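Local coordinates for protein hypoxanthine-guanine phosphoribosyltransferase (Leishmania tarentolae, PDB 1PZM) that probably converts guanine to GMP and hypoxanthine to IMP by transferring the 5-phosphoribosyl group of phosphoribosylpyrophosphate to the purine, a step of purine salvage, at residues K66-D74 against Y182-R191; L149-G160 against L166-A177. All coordinates share one frame; numbering follows the deposited sequence.

In the fold
Both contacts reach the guanine of the bound GMP from different parts of the phosphoribosyltransferase fold, their centres about 16 Å apart. Contact 1 joins the start of helix 69-81 to the loop between strands 179-180 and 196-199, and offers the nucleotide a backbone oxygen near the base amino group. Contact 2 pairs strands 148-156 and 169-173 of the parallel sheet and delivers Lys157 to the other end of the base. Packing connects the two: Tyr182 CD2 lies 3.3 Å from Leu154 CD2, and Met184 SD lies 3.8 Å from Leu155 CD1. Along the sequence, contact 2 is nested inside the long loop that contact 1 closes.

Contact 1: K66-D74 against Y182-R191; sequences KGSFIFTAD and YGMDFAESYR. Unlike the reference sequence in segment 182-191: Gly183 (reference Val), Met184 (reference Trp), Asp185 (reference Thr), Glu188 (reference Asp), Tyr190 (reference Leu). Residue 189 of segment 182-191 comes from a tag, linker or insertion. With 5GP (guanosine-5'-monophosphate), chain C.
Backbone meets backbone where the two segments pass at Gly67 and Gly183, their CA atoms 4.7 Å apart and Gly67 CA directed at Gly183 O in a CA-H...O contact. A water donates to both Gly67 O and Tyr182 O and accepts from Phe71 N. Toward the helix, Tyr182 carries the packing. Ile70 CG2 sits over one face of its ring, offset toward the rim in a CH-pi contact 3.7 Å from the centroid, while Phe71 CB touches Tyr182 CE2 at 3.8 Å. The phenol donates from OH to Asp74 OD2 (2.7 Å), arriving on the anti side of the carboxylate and 29° out of its plane; Trp34 of the same chain and Arg77 of the second subunit also hold this oxygen.

This is the junction of a helix start with the loop flanking the purine pocket of a type I phosphoribosyltransferase: Asp185 O comes within 2.8 Å of GMP N2. A salt-bridge network occupies the loop side. The Arg191 guanidinium is sandwiched between Lys66 CB, 3.5 Å above its plane, and Asp185 CB on the opposite face. In-plane bonds from NH1 to Gly183 O and from NH2 to Glu188 OE1 would fix its rotation. An extended chain beyond CG carries Lys66 NZ to Glu188 OE1 (3.0 Å), so that this oxygen receives the lysine and Arg191 NH2 from opposite faces of the carboxylate. Lys66 NZ also donates to Val88 O of the second subunit, which brings the network to the dimer interface.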
loop_
_atom_site.group_PDB
_atom_site.type_symbol
_atom_site.label_atom_id
_atom_site.label_comp_id
_atom_site.label_asym_id
_atom_site.label_seq_id
_atom_site.Cartn_x
_atom_site.Cartn_y
_atom_site.Cartn_z
ATOM N N LYS A 66 4.200 -2.023 8.294
ATOM C CA LYS A 66 3.094 -1.254 7.662
ATOM C C LYS A 66 3.614 -0.125 6.842
ATOM O O LYS A 66 3.046 0.238 5.840
ATOM C CB LYS A 66 2.226 -0.640 8.769
ATOM C CG LYS A 66 1.349 -1.655 9.613
ATOM C CD LYS A 66 0.318 -0.871 10.479
ATOM C CE LYS A 66 -0.603 -1.749 11.318
ATOM N NZ LYS A 66 -1.612 -0.851 11.957
ATOM N N GLY A 67 4.710 0.457 7.319
ATOM C CA GLY A 67 5.137 1.784 6.897
ATOM C C GLY A 67 5.508 1.940 5.454
ATOM O O GLY A 67 5.461 3.068 4.938
ATOM N N SER A 68 5.918 0.864 4.792
ATOM C CA SER A 68 6.393 0.999 3.414
ATOM C C SER A 68 5.255 0.967 2.408
ATOM O O SER A 68 5.513 1.069 1.214
ATOM C CB SER A 68 7.424 -0.085 3.060
ATOM O OG SER A 68 8.338 -0.240 4.149
ATOM N N PHE A 69 4.011 0.792 2.870
ATOM C CA PHE A 69 2.943 0.657 1.863
ATOM C C PHE A 69 2.738 1.820 0.899
ATOM O O PHE A 69 2.415 1.585 -0.299
ATOM C CB PHE A 69 1.590 0.167 2.440
ATOM C CG PHE A 69 0.652 1.261 2.912
ATOM C CD1 PHE A 69 -0.558 1.480 2.240
ATOM C CD2 PHE A 69 0.922 1.990 4.097
ATOM C CE1 PHE A 69 -1.486 2.448 2.703
ATOM C CE2 PHE A 69 0.035 2.963 4.563
ATOM C CZ PHE A 69 -1.161 3.216 3.845
ATOM N N ILE A 70 2.835 3.056 1.369
ATOM C CA ILE A 70 2.697 4.164 0.407
ATOM C C ILE A 70 3.855 4.288 -0.595
ATOM O O ILE A 70 3.636 4.414 -1.804
ATOM C CB ILE A 70 2.362 5.485 1.116
ATOM C CG1 ILE A 70 0.920 5.328 1.696
ATOM C CG2 ILE A 70 2.461 6.707 0.098
ATOM C CD1 ILE A 70 0.438 6.372 2.654
ATOM N N PHE A 71 5.076 4.177 -0.079
ATOM C CA PHE A 71 6.288 4.221 -0.895
ATOM C C PHE A 71 6.240 3.110 -1.933
ATOM O O PHE A 71 6.579 3.338 -3.086
ATOM C CB PHE A 71 7.523 4.089 0.020
ATOM C CG PHE A 71 8.844 4.129 -0.726
ATOM C CD1 PHE A 71 9.099 5.106 -1.694
ATOM C CD2 PHE A 71 9.857 3.211 -0.386
ATOM C CE1 PHE A 71 10.305 5.123 -2.381
ATOM C CE2 PHE A 71 11.119 3.270 -1.044
ATOM C CZ PHE A 71 11.326 4.201 -2.040
ATOM N N THR A 72 5.825 1.903 -1.509
ATOM C CA THR A 72 5.700 0.784 -2.429
ATOM C C THR A 72 4.673 1.104 -3.588
ATOM O O THR A 72 4.918 0.829 -4.765
ATOM C CB THR A 72 5.238 -0.521 -1.677
ATOM O OG1 THR A 72 6.217 -0.926 -0.686
ATOM C CG2 THR A 72 5.243 -1.648 -2.649
ATOM N N ALA A 73 3.496 1.616 -3.225
ATOM C CA ALA A 73 2.464 1.944 -4.217
ATOM C C ALA A 73 3.000 2.918 -5.241
ATOM O O ALA A 73 2.679 2.799 -6.429
ATOM C CB ALA A 73 1.269 2.561 -3.533
ATOM N N ASP A 74 3.759 3.915 -4.770
ATOM C CA ASP A 74 4.241 4.980 -5.674
ATOM C C ASP A 74 5.493 4.485 -6.463
ATOM O O ASP A 74 5.589 4.651 -7.655
ATOM C CB ASP A 74 4.619 6.210 -4.824
ATOM C CG ASP A 74 3.392 6.965 -4.286
ATOM O OD1 ASP A 74 2.212 6.516 -4.531
ATOM O OD2 ASP A 74 3.533 8.031 -3.607
ATOM N N TYR A 182 3.524 10.019 4.888
ATOM C CA TYR A 182 3.981 9.174 3.760
ATOM C C TYR A 182 4.155 7.661 4.184
ATOM O O TYR A 182 5.122 6.937 3.790
ATOM C CB TYR A 182 5.202 9.807 3.073
ATOM C CG TYR A 182 5.407 9.308 1.656
ATOM C CD1 TYR A 182 4.662 9.850 0.597
ATOM C CD2 TYR A 182 6.302 8.266 1.390
ATOM C CE1 TYR A 182 4.781 9.346 -0.685
ATOM C CE2 TYR A 182 6.445 7.757 0.106
ATOM C CZ TYR A 182 5.689 8.323 -0.930
ATOM O OH TYR A 182 5.839 7.857 -2.232
ATOM N N GLY A 183 3.158 7.191 4.958
ATOM C CA GLY A 183 3.157 5.817 5.454
ATOM C C GLY A 183 3.759 5.642 6.823
ATOM O O GLY A 183 3.547 4.585 7.427
ATOM N N MET A 184 4.492 6.626 7.363
ATOM C CA MET A 184 5.210 6.399 8.651
ATOM C C MET A 184 4.391 7.020 9.771
ATOM O O MET A 184 3.808 8.107 9.584
ATOM C CB MET A 184 6.608 7.068 8.602
ATOM C CG MET A 184 7.508 6.332 7.563
ATOM S SD MET A 184 9.007 7.174 6.949
ATOM C CE MET A 184 8.152 8.272 5.687
ATOM N N ASP A 185 4.372 6.395 10.930
ATOM C CA ASP A 185 3.376 6.742 11.939
ATOM C C ASP A 185 4.007 7.302 13.207
ATOM O O ASP A 185 5.241 7.156 13.429
ATOM C CB ASP A 185 2.608 5.504 12.350
ATOM C CG ASP A 185 3.461 4.539 13.193
ATOM O OD1 ASP A 185 4.570 4.197 12.767
ATOM O OD2 ASP A 185 3.073 4.090 14.282
ATOM N N PHE A 186 3.180 7.930 14.036
ATOM C CA PHE A 186 3.521 8.046 15.455
ATOM C C PHE A 186 2.362 7.391 16.189
ATOM O O PHE A 186 1.212 7.831 16.052
ATOM C CB PHE A 186 3.727 9.475 15.952
ATOM C CG PHE A 186 3.916 9.543 17.472
ATOM C CD1 PHE A 186 5.080 9.098 18.052
ATOM C CD2 PHE A 186 2.893 10.017 18.304
ATOM C CE1 PHE A 186 5.243 9.154 19.435
ATOM C CE2 PHE A 186 3.050 10.099 19.659
ATOM C CZ PHE A 186 4.202 9.658 20.244
ATOM N N ALA A 187 2.648 6.346 16.965
ATOM C CA ALA A 187 1.562 5.569 17.653
ATOM C C ALA A 187 0.354 5.198 16.701
ATOM O O ALA A 187 -0.789 5.387 17.052
ATOM C CB ALA A 187 1.063 6.332 18.888
ATOM N N GLU A 188 0.671 4.790 15.462
ATOM C CA GLU A 188 -0.279 4.328 14.438
ATOM C C GLU A 188 -0.935 5.474 13.654
ATOM O O GLU A 188 -1.615 5.199 12.635
ATOM C CB GLU A 188 -1.357 3.342 14.996
ATOM C CG GLU A 188 -0.761 2.034 15.562
ATOM C CD GLU A 188 0.047 1.245 14.514
ATOM O OE1 GLU A 188 -0.187 1.369 13.296
ATOM O OE2 GLU A 188 0.959 0.498 14.886
ATOM N N SER A 189 -0.775 6.711 14.142
ATOM C CA SER A 189 -1.390 7.896 13.488
ATOM C C SER A 189 -0.431 8.520 12.475
ATOM O O SER A 189 0.774 8.228 12.510
ATOM C CB SER A 189 -1.833 8.959 14.517
ATOM O OG SER A 189 -2.846 8.455 15.356
ATOM N N TYR A 190 -0.971 9.348 11.565
ATOM C CA TYR A 190 -0.185 10.209 10.674
ATOM C C TYR A 190 0.391 9.534 9.456
ATOM O O TYR A 190 1.021 10.196 8.651
ATOM C CB TYR A 190 0.926 10.972 11.436
ATOM C CG TYR A 190 0.406 11.586 12.711
ATOM C CD1 TYR A 190 -0.814 12.262 12.725
ATOM C CD2 TYR A 190 1.118 11.481 13.911
ATOM C CE1 TYR A 190 -1.316 12.814 13.919
ATOM C CE2 TYR A 190 0.620 12.054 15.113
ATOM C CZ TYR A 190 -0.588 12.722 15.090
ATOM O OH TYR A 190 -1.136 13.280 16.217
ATOM N N ARG A 191 0.148 8.245 9.269
ATOM C CA ARG A 191 0.603 7.571 8.036
ATOM C C ARG A 191 0.027 8.179 6.770
ATOM O O ARG A 191 0.630 8.061 5.720
ATOM C CB ARG A 191 0.108 6.108 7.995
ATOM C CG ARG A 191 0.733 5.215 9.114
ATOM C CD ARG A 191 0.447 3.744 8.853
ATOM N NE ARG A 191 0.772 2.958 10.027
ATOM C CZ ARG A 191 2.000 2.557 10.378
ATOM N NH1 ARG A 191 3.076 2.857 9.635
ATOM N NH2 ARG A 191 2.165 1.838 11.475
HETATM P P 5GP C . 15.724 0.051 12.828
HETATM O O1P 5GP C . 16.465 0.462 11.604
HETATM O O2P 5GP C . 16.386 0.511 14.079
HETATM O O3P 5GP C . 15.770 -1.432 12.835
HETATM O "O5'" 5GP C . 14.214 0.583 12.726
HETATM C "C5'" 5GP C . 13.200 0.241 13.681
HETATM C "C4'" 5GP C . 11.762 0.550 13.166
HETATM O "O4'" 5GP C . 11.375 1.923 13.326
HETATM C "C3'" 5GP C . 11.517 0.235 11.693
HETATM O "O3'" 5GP C . 10.219 -0.328 11.485
HETATM C "C2'" 5GP C . 11.613 1.614 11.060
HETATM O "O2'" 5GP C . 10.964 1.626 9.821
HETATM C "C1'" 5GP C . 11.013 2.559 12.113
HETATM N N9 5GP C . 11.633 3.918 12.102
HETATM C C8 5GP C . 12.941 4.327 12.428
HETATM N N7 5GP C . 13.016 5.729 12.380
HETATM C C5 5GP C . 11.702 6.134 12.291
HETATM C C6 5GP C . 11.130 7.409 12.193
HETATM O O6 5GP C . 11.860 8.449 12.151
HETATM N N1 5GP C . 9.745 7.534 12.105
HETATM C C2 5GP C . 8.943 6.392 12.137
HETATM N N2 5GP C . 7.615 6.473 12.089
HETATM N N3 5GP C . 9.503 5.148 12.215
HETATM C C4 5GP C . 10.880 5.036 12.297
HETATM O O HOH W 1 5.441 4.466 2.711
#

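Contact 2: L149-G160 against L166-A177. Unlike the reference sequence in segment 166-177: Arg176 (reference His). With 5GP (guanosine-5'-monophosphate), chain C.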
loop_
_atom_site.group_PDB
_atom_site.type_symbol
_atom_site.label_atom_id
_atom_site.label_comp_id
_atom_site.label_asym_id
_atom_site.label_seq_id
_atom_site.Cartn_x
_atom_site.Cartn_y
_atom_site.Cartn_z
ATOM N N LEU A 149 19.304 -10.152 -4.419
ATOM C CA LEU A 149 18.600 -9.406 -3.397
ATOM C C LEU A 149 19.132 -7.983 -3.344
ATOM O O LEU A 149 20.360 -7.767 -3.196
ATOM C CB LEU A 149 18.821 -10.041 -2.042
ATOM C CG LEU A 149 18.283 -9.123 -0.930
ATOM C CD1 LEU A 149 16.738 -9.067 -1.036
ATOM C CD2 LEU A 149 18.764 -9.518 0.471
ATOM N N LYS A 150 18.230 -7.018 -3.431
ATOM C CA LYS A 150 18.645 -5.633 -3.304
ATOM C C LYS A 150 17.667 -4.933 -2.344
ATOM O O LYS A 150 16.581 -5.467 -2.067
ATOM C CB LYS A 150 18.690 -4.896 -4.656
ATOM C CG LYS A 150 19.760 -5.367 -5.684
ATOM C CD LYS A 150 21.211 -4.977 -5.330
ATOM C CE LYS A 150 22.201 -5.813 -6.177
ATOM N NZ LYS A 150 23.551 -5.983 -5.504
ATOM N N THR A 151 18.088 -3.782 -1.801
ATOM C CA THR A 151 17.253 -3.028 -0.886
ATOM C C THR A 151 17.068 -1.630 -1.367
ATOM O O THR A 151 18.068 -0.941 -1.748
ATOM C CB THR A 151 17.887 -2.975 0.519
ATOM O OG1 THR A 151 19.263 -2.471 0.408
ATOM C CG2 THR A 151 18.039 -4.360 1.090
ATOM N N VAL A 152 15.825 -1.163 -1.290
ATOM C CA VAL A 152 15.560 0.247 -1.562
ATOM C C VAL A 152 14.890 0.856 -0.314
ATOM O O VAL A 152 13.971 0.238 0.280
ATOM C CB VAL A 152 14.684 0.428 -2.840
ATOM C CG1 VAL A 152 13.337 -0.386 -2.738
ATOM C CG2 VAL A 152 14.408 1.922 -3.119
ATOM N N VAL A 153 15.331 2.050 0.086
ATOM C CA VAL A 153 14.845 2.671 1.327
ATOM C C VAL A 153 14.532 4.130 1.013
ATOM O O VAL A 153 15.413 4.833 0.454
ATOM C CB VAL A 153 16.019 2.618 2.437
ATOM C CG1 VAL A 153 15.639 3.383 3.721
ATOM C CG2 VAL A 153 16.377 1.155 2.810
ATOM N N LEU A 154 13.377 4.639 1.444
ATOM C CA LEU A 154 13.063 6.045 1.091
ATOM C C LEU A 154 13.936 6.977 1.906
ATOM O O LEU A 154 14.593 7.889 1.358
ATOM C CB LEU A 154 11.547 6.390 1.273
ATOM C CG LEU A 154 11.126 7.843 0.977
ATOM C CD1 LEU A 154 11.492 8.310 -0.455
ATOM C CD2 LEU A 154 9.601 8.015 1.273
ATOM N N LEU A 155 13.981 6.715 3.223
ATOM C CA LEU A 155 14.690 7.587 4.146
ATOM C C LEU A 155 15.744 6.781 4.849
ATOM O O LEU A 155 15.456 5.883 5.625
ATOM C CB LEU A 155 13.728 8.182 5.177
ATOM C CG LEU A 155 12.590 9.029 4.650
ATOM C CD1 LEU A 155 11.805 9.506 5.858
ATOM C CD2 LEU A 155 13.200 10.228 3.848
ATOM N N ASP A 156 17.005 7.120 4.610
ATOM C CA ASP A 156 18.102 6.411 5.302
ATOM C C ASP A 156 18.630 7.329 6.369
ATOM O O ASP A 156 19.010 8.484 6.057
ATOM C CB ASP A 156 19.211 6.075 4.276
ATOM C CG ASP A 156 20.144 4.995 4.768
ATOM O OD1 ASP A 156 21.244 4.832 4.180
ATOM O OD2 ASP A 156 19.822 4.259 5.741
ATOM N N LYS A 157 18.750 6.816 7.607
ATOM C CA LYS A 157 19.415 7.540 8.699
ATOM C C LYS A 157 20.716 6.846 9.093
ATOM O O LYS A 157 20.795 6.197 10.180
ATOM C CB LYS A 157 18.466 7.716 9.931
ATOM C CG LYS A 157 17.133 8.452 9.570
ATOM C CD LYS A 157 16.258 8.846 10.825
ATOM C CE LYS A 157 15.732 7.676 11.487
ATOM N NZ LYS A 157 14.488 7.919 12.412
ATOM N N PRO A 158 21.769 7.000 8.267
ATOM C CA PRO A 158 23.017 6.252 8.503
ATOM C C PRO A 158 23.728 6.635 9.808
ATOM O O PRO A 158 24.519 5.826 10.386
ATOM C CB PRO A 158 23.872 6.539 7.241
ATOM C CG PRO A 158 23.329 7.865 6.638
ATOM C CD PRO A 158 21.864 7.877 7.075
ATOM N N SER A 159 23.440 7.819 10.335
ATOM C CA SER A 159 24.115 8.161 11.600
ATOM C C SER A 159 23.538 7.319 12.744
ATOM O O SER A 159 24.094 7.303 13.768
ATOM C CB SER A 159 24.054 9.654 11.948
ATOM O OG SER A 159 22.704 10.097 12.129
ATOM N N GLY A 160 22.413 6.642 12.516
ATOM C CA GLY A 160 21.814 5.761 13.498
ATOM C C GLY A 160 22.309 4.307 13.567
ATOM O O GLY A 160 21.827 3.556 14.428
ATOM N N LEU A 166 24.287 -3.453 3.622
ATOM C CA LEU A 166 24.185 -2.912 2.254
ATOM C C LEU A 166 22.807 -2.333 1.947
ATOM O O LEU A 166 21.816 -3.129 1.790
ATOM C CB LEU A 166 24.577 -3.988 1.216
ATOM C CG LEU A 166 24.593 -3.506 -0.261
ATOM C CD1 LEU A 166 25.772 -2.537 -0.521
ATOM C CD2 LEU A 166 24.579 -4.701 -1.299
ATOM N N VAL A 167 22.704 -0.984 1.885
ATOM C CA VAL A 167 21.474 -0.330 1.274
ATOM C C VAL A 167 21.756 0.085 -0.160
ATOM O O VAL A 167 22.521 1.025 -0.418
ATOM C CB VAL A 167 20.928 0.918 2.019
ATOM C CG1 VAL A 167 19.815 1.598 1.212
ATOM C CG2 VAL A 167 20.325 0.543 3.358
ATOM N N ASP A 168 21.246 -0.692 -1.096
ATOM C CA ASP A 168 21.632 -0.465 -2.504
ATOM C C ASP A 168 21.038 0.838 -3.020
ATOM O O ASP A 168 21.714 1.561 -3.761
ATOM C CB ASP A 168 21.163 -1.604 -3.389
ATOM C CG ASP A 168 21.579 -2.932 -2.839
ATOM O OD1 ASP A 168 22.762 -3.271 -3.022
ATOM O OD2 ASP A 168 20.832 -3.652 -2.167
ATOM N N TYR A 169 19.782 1.128 -2.630
ATOM C CA TYR A 169 19.131 2.361 -3.145
ATOM C C TYR A 169 18.551 3.245 -2.028
ATOM O O TYR A 169 17.349 3.238 -1.784
ATOM C CB TYR A 169 18.063 2.014 -4.191
ATOM C CG TYR A 169 18.591 1.196 -5.360
ATOM C CD1 TYR A 169 19.146 1.817 -6.502
ATOM C CD2 TYR A 169 18.462 -0.198 -5.361
ATOM C CE1 TYR A 169 19.629 1.062 -7.549
ATOM C CE2 TYR A 169 18.916 -0.962 -6.409
ATOM C CZ TYR A 169 19.490 -0.337 -7.500
ATOM O OH TYR A 169 19.917 -1.103 -8.553
ATOM N N PRO A 170 19.376 4.050 -1.377
ATOM C CA PRO A 170 18.862 4.914 -0.330
ATOM C C PRO A 170 18.434 6.199 -1.055
ATOM O O PRO A 170 19.299 6.984 -1.503
ATOM C CB PRO A 170 20.081 5.181 0.525
ATOM C CG PRO A 170 21.314 5.026 -0.410
ATOM C CD PRO A 170 20.809 4.282 -1.638
ATOM N N VAL A 171 17.134 6.439 -1.124
ATOM C CA VAL A 171 16.636 7.522 -1.984
ATOM C C VAL A 171 16.988 8.865 -1.398
ATOM O O VAL A 171 17.510 9.745 -2.074
ATOM C CB VAL A 171 15.111 7.398 -2.166
ATOM C CG1 VAL A 171 14.626 8.481 -3.106
ATOM C CG2 VAL A 171 14.775 6.044 -2.775
ATOM N N ILE A 172 16.710 9.028 -0.114
ATOM C CA ILE A 172 17.046 10.289 0.554
ATOM C C ILE A 172 17.784 9.996 1.842
ATOM O O ILE A 172 17.336 9.127 2.596
ATOM C CB ILE A 172 15.762 11.065 0.887
ATOM C CG1 ILE A 172 14.866 11.162 -0.359
ATOM C CG2 ILE A 172 16.112 12.441 1.488
ATOM C CD1 ILE A 172 13.504 11.851 -0.079
ATOM N N THR A 173 18.891 10.709 2.101
ATOM C CA THR A 173 19.685 10.492 3.324
ATOM C C THR A 173 19.402 11.650 4.260
ATOM O O THR A 173 19.496 12.786 3.838
ATOM C CB THR A 173 21.178 10.422 2.950
ATOM O OG1 THR A 173 21.387 9.224 2.194
ATOM C CG2 THR A 173 22.118 10.231 4.222
ATOM N N ILE A 174 19.035 11.382 5.521
ATOM C CA ILE A 174 18.618 12.478 6.415
ATOM C C ILE A 174 19.249 12.300 7.762
ATOM O O ILE A 174 19.677 11.199 8.107
ATOM C CB ILE A 174 17.086 12.501 6.663
ATOM C CG1 ILE A 174 16.661 11.200 7.368
ATOM C CG2 ILE A 174 16.306 12.742 5.366
ATOM C CD1 ILE A 174 15.156 11.123 7.798
ATOM N N PRO A 175 19.309 13.367 8.547
ATOM C CA PRO A 175 19.881 13.230 9.894
ATOM C C PRO A 175 18.904 12.527 10.826
ATOM O O PRO A 175 17.775 12.150 10.439
ATOM C CB PRO A 175 20.223 14.674 10.315
ATOM C CG PRO A 175 19.412 15.556 9.435
ATOM C CD PRO A 175 18.861 14.740 8.247
ATOM N N ARG A 176 19.367 12.225 12.026
ATOM C CA ARG A 176 18.482 11.587 12.979
ATOM C C ARG A 176 17.330 12.533 13.326
ATOM O O ARG A 176 17.494 13.764 13.488
ATOM C CB ARG A 176 19.254 11.064 14.166
ATOM C CG ARG A 176 19.885 9.715 13.817
ATOM C CD ARG A 176 20.134 8.800 14.989
ATOM N NE ARG A 176 18.972 7.949 15.269
ATOM C CZ ARG A 176 18.712 7.427 16.472
ATOM N NH1 ARG A 176 19.536 7.670 17.486
ATOM N NH2 ARG A 176 17.645 6.654 16.671
ATOM N N ALA A 177 16.152 11.981 13.309
ATOM C CA ALA A 177 15.016 12.749 13.699
ATOM C C ALA A 177 13.843 11.788 13.599
ATOM O O ALA A 177 13.844 10.842 12.800
ATOM C CB ALA A 177 14.833 13.932 12.748
HETATM P P 5GP C . 15.724 0.051 12.828
HETATM O O1P 5GP C . 16.465 0.462 11.604
HETATM O O2P 5GP C . 16.386 0.511 14.079
HETATM O O3P 5GP C . 15.770 -1.432 12.835
HETATM O "O5'" 5GP C . 14.214 0.583 12.726
HETATM C "C5'" 5GP C . 13.200 0.241 13.681
HETATM C "C4'" 5GP C . 11.762 0.550 13.166
HETATM O "O4'" 5GP C . 11.375 1.923 13.326
HETATM C "C3'" 5GP C . 11.517 0.235 11.693
HETATM O "O3'" 5GP C . 10.219 -0.328 11.485
HETATM C "C2'" 5GP C . 11.613 1.614 11.060
HETATM O "O2'" 5GP C . 10.964 1.626 9.821
HETATM C "C1'" 5GP C . 11.013 2.559 12.113
HETATM N N9 5GP C . 11.633 3.918 12.102
HETATM C C8 5GP C . 12.941 4.327 12.428
HETATM N N7 5GP C . 13.016 5.729 12.380
HETATM C C5 5GP C . 11.702 6.134 12.291
HETATM C C6 5GP C . 11.130 7.409 12.193
HETATM O O6 5GP C . 11.860 8.449 12.151
HETATM N N1 5GP C . 9.745 7.534 12.105
HETATM C C2 5GP C . 8.943 6.392 12.137
HETATM N N2 5GP C . 7.615 6.473 12.089
HETATM N N3 5GP C . 9.503 5.148 12.215
HETATM C C4 5GP C . 10.880 5.036 12.297
HETATM O O HOH W 2 22.582 7.038 3.051
HETATM O O HOH W 3 16.176 7.915 14.475
#
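Lys157 runs alongside Ile174 and on past Pro175 to the guanine. Its CB lies 4.1 Å from Ile174 O; CG rests on Ile174 CG1 at 3.6 Å; CD lies 3.7 Å from both Pro175 O and Ala177 O. A bend at chi3 (-68°) then turns the chain toward the base, bringing CE near N7 of GMP. At the tip, four acceptors lie round the three N-H groups of NZ, so at least two must share a hydrogen: GMP N7 (2.6 Å), GMP O6 (2.7 Å), Ala177 O, and a water that also takes a weak bond from Arg176 NE. The bonds to N7 and O6 recognise that edge of a 6-oxopurine.

The lysine follows a parallel pair in the central sheet of the phosphoribosyltransferase fold: the axes of strands 149-153 and 169-173 are 4.7 Å apart and inclined by 8°, and the chain turns a corner at Leu154 and Leu155 before Lys157. Backbone bonds run from Val153 N to Tyr169 O, from Val171 N to Val153 O, and onward through Asp156 N to Ile172 O and Ile174 N to Asp156 O. At the far end, Thr151 OG1 accepts from Asp168 N, and Asp168 OD2 in turn accepts from Thr151 N (2.8 Å) through its anti lone pair. The Leu154 and Ile172 side chains lie side by side, pointing the same way, and those of Val153 and Val167 cross at about a right angle. A further water links Asp156 OD1 to Thr173 OG1, with Arg161 holding Asp156 OD2.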